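Local structure of alginate lyase AlgAT5 (Defluviitalea, 5ZQI) at residues M145-K150 with N259-L264. The protein is an alginate lyase of polysaccharide lyase family 7, which probably cleaves the glycosidic bonds of alginate by beta-elimination. Sequence-based numbering, arbitrary orientation.
Sequences MIIDQK and NEIYNL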
# COMPACT_ATOMS: atom_id res chain seq x y z
N MET A 145 -10.79 0.62 4.11
CA MET A 145 -9.95 1.25 3.10
C MET A 145 -10.37 0.75 1.73
O MET A 145 -10.55 -0.47 1.53
CB MET A 145 -8.47 0.94 3.31
CG MET A 145 -7.58 1.60 2.23
SD MET A 145 -5.82 1.54 2.56
CE MET A 145 -5.50 -0.21 2.72
N ILE A 146 -10.56 1.67 0.79
CA ILE A 146 -10.80 1.35 -0.61
C ILE A 146 -9.67 1.92 -1.45
O ILE A 146 -9.37 3.12 -1.37
CB ILE A 146 -12.14 1.89 -1.12
CG1 ILE A 146 -13.27 1.52 -0.18
CG2 ILE A 146 -12.40 1.28 -2.51
CD1 ILE A 146 -14.62 2.17 -0.52
N ILE A 147 -9.03 1.07 -2.25
CA ILE A 147 -7.97 1.50 -3.15
C ILE A 147 -8.38 1.15 -4.58
O ILE A 147 -8.69 -0.01 -4.87
CB ILE A 147 -6.61 0.85 -2.85
CG1 ILE A 147 -6.27 0.79 -1.37
CG2 ILE A 147 -5.51 1.59 -3.64
CD1 ILE A 147 -4.98 0.03 -1.11
N ASP A 148 -8.38 2.14 -5.48
CA ASP A 148 -8.67 2.00 -6.90
C ASP A 148 -7.33 2.23 -7.59
O ASP A 148 -6.79 3.34 -7.52
CB ASP A 148 -9.74 3.01 -7.27
CG ASP A 148 -10.09 3.01 -8.71
OD1 ASP A 148 -9.55 2.20 -9.48
OD2 ASP A 148 -11.00 3.81 -9.06
N GLN A 149 -6.75 1.19 -8.19
CA GLN A 149 -5.34 1.26 -8.59
C GLN A 149 -5.08 0.30 -9.74
O GLN A 149 -5.94 -0.52 -10.10
CB GLN A 149 -4.42 0.96 -7.40
CG GLN A 149 -4.58 -0.48 -6.81
CD GLN A 149 -3.70 -0.73 -5.62
OE1 GLN A 149 -2.66 -0.10 -5.46
NE2 GLN A 149 -4.12 -1.62 -4.77
N LYS A 150 -3.88 0.41 -10.33
CA LYS A 150 -3.38 -0.59 -11.27
C LYS A 150 -1.91 -0.79 -10.98
O LYS A 150 -1.22 0.16 -10.59
CB LYS A 150 -3.62 -0.19 -12.71
CG LYS A 150 -2.87 1.05 -13.15
CD LYS A 150 -3.23 1.41 -14.59
CE LYS A 150 -2.56 2.69 -15.00
NZ LYS A 150 -3.04 3.11 -16.36
N ASN A 259 3.12 1.19 -9.12
CA ASN A 259 1.67 1.19 -9.28
C ASN A 259 1.16 2.62 -9.37
O ASN A 259 1.87 3.59 -9.14
CB ASN A 259 0.99 0.40 -8.14
CG ASN A 259 1.10 1.07 -6.78
OD1 ASN A 259 2.07 1.72 -6.46
ND2 ASN A 259 0.05 0.93 -5.98
N GLU A 260 -0.10 2.74 -9.78
CA GLU A 260 -0.78 4.02 -9.95
C GLU A 260 -2.10 3.93 -9.19
O GLU A 260 -2.89 3.01 -9.43
CB GLU A 260 -1.01 4.34 -11.43
CG GLU A 260 0.28 4.43 -12.23
CD GLU A 260 0.12 5.00 -13.63
OE1 GLU A 260 -0.95 5.59 -13.94
OE2 GLU A 260 1.07 4.85 -14.42
N ILE A 261 -2.31 4.86 -8.26
CA ILE A 261 -3.54 4.91 -7.45
C ILE A 261 -4.40 6.06 -7.97
O ILE A 261 -3.99 7.23 -7.94
CB ILE A 261 -3.25 5.07 -5.94
CG1 ILE A 261 -2.40 3.90 -5.46
CG2 ILE A 261 -4.57 5.24 -5.17
CD1 ILE A 261 -2.16 3.87 -3.93
N TYR A 262 -5.62 5.73 -8.38
CA TYR A 262 -6.60 6.68 -8.90
C TYR A 262 -7.51 7.25 -7.82
O TYR A 262 -7.85 8.44 -7.88
CB TYR A 262 -7.47 5.96 -9.95
CG TYR A 262 -6.79 5.68 -11.24
CD1 TYR A 262 -5.95 4.59 -11.38
CD2 TYR A 262 -6.97 6.52 -12.34
CE1 TYR A 262 -5.29 4.41 -12.52
CE2 TYR A 262 -6.34 6.29 -13.53
CZ TYR A 262 -5.48 5.29 -13.61
OH TYR A 262 -4.85 5.00 -14.84
N ASN A 263 -7.88 6.43 -6.84
CA ASN A 263 -8.74 6.84 -5.74
C ASN A 263 -8.32 6.05 -4.51
O ASN A 263 -7.88 4.91 -4.61
CB ASN A 263 -10.24 6.60 -6.05
CG ASN A 263 -10.75 7.41 -7.24
OD1 ASN A 263 -11.01 8.62 -7.16
ND2 ASN A 263 -10.90 6.74 -8.38
N LEU A 264 -8.47 6.67 -3.36
CA LEU A 264 -8.03 6.14 -2.07
C LEU A 264 -8.91 6.76 -1.01
O LEU A 264 -9.01 7.99 -0.93
CB LEU A 264 -6.56 6.47 -1.81
CG LEU A 264 -5.96 5.98 -0.50
CD1 LEU A 264 -5.97 4.48 -0.44
CD2 LEU A 264 -4.51 6.50 -0.41
O HOH W 1 -1.75 5.59 -16.63
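Asp148 lies opposite both Tyr262 and Asn263, and the extra residue pushes the 259-264 backbone out into a bulge. Asp148 O fills the mouth of that bulge: it takes a short bond from Tyr262 N (2.8 Å) and a weak one from Asn263 N (3.3 Å), while Asp148 N gives a nearly straight bond to Asn263 O. Beyond the bulge, Lys150 and Glu260 exchange a pair of backbone bonds. The Tyr262 ring turns its edge to 145-150, with Asp148 O and Lys150 CE both near its plane. On the face of Asp148, Lys150, Glu260 and Asn263, Lys150 CG occupies the crowded position between the backbone N and the carbonyl carbon (chi1 65°), and the extended chain beyond it runs past Tyr262 CE1 to bring NZ to Tyr262 OH (3.0 Å). A water joins NZ to Glu260 OE1, which also accepts a bond from Asn96. Cutting Lys150 back to an alanine would probably open a gap between the phenol and the Glu260 chain and leave Tyr262 OH and the water without their ammonium partner. Asn263 ND2 reaches Asp148 OD2 (3.0 Å) from above the carboxylate plane, and Arg204 forms a salt bridge to the same oxygen. On the other face, Leu264 CD1 sits over the notch between Ile147 CG1 (3.8 Å) and Met145 SD (4.2 Å), while Ile261 CD1 meets Ile147 CG2. Farther along, Gln149 OE1 receives Asn259 ND2 (2.9 Å), a bond in the plane of the Asn259 amide although the two amides are turned 54° apart; Gln149 NE2 is held by Val163 O of the facing sheet. This is a classic beta bulge between neighbouring antiparallel strands, set in one sheet of the beta-sandwich (jelly-roll) fold of family 7 alginate lyases.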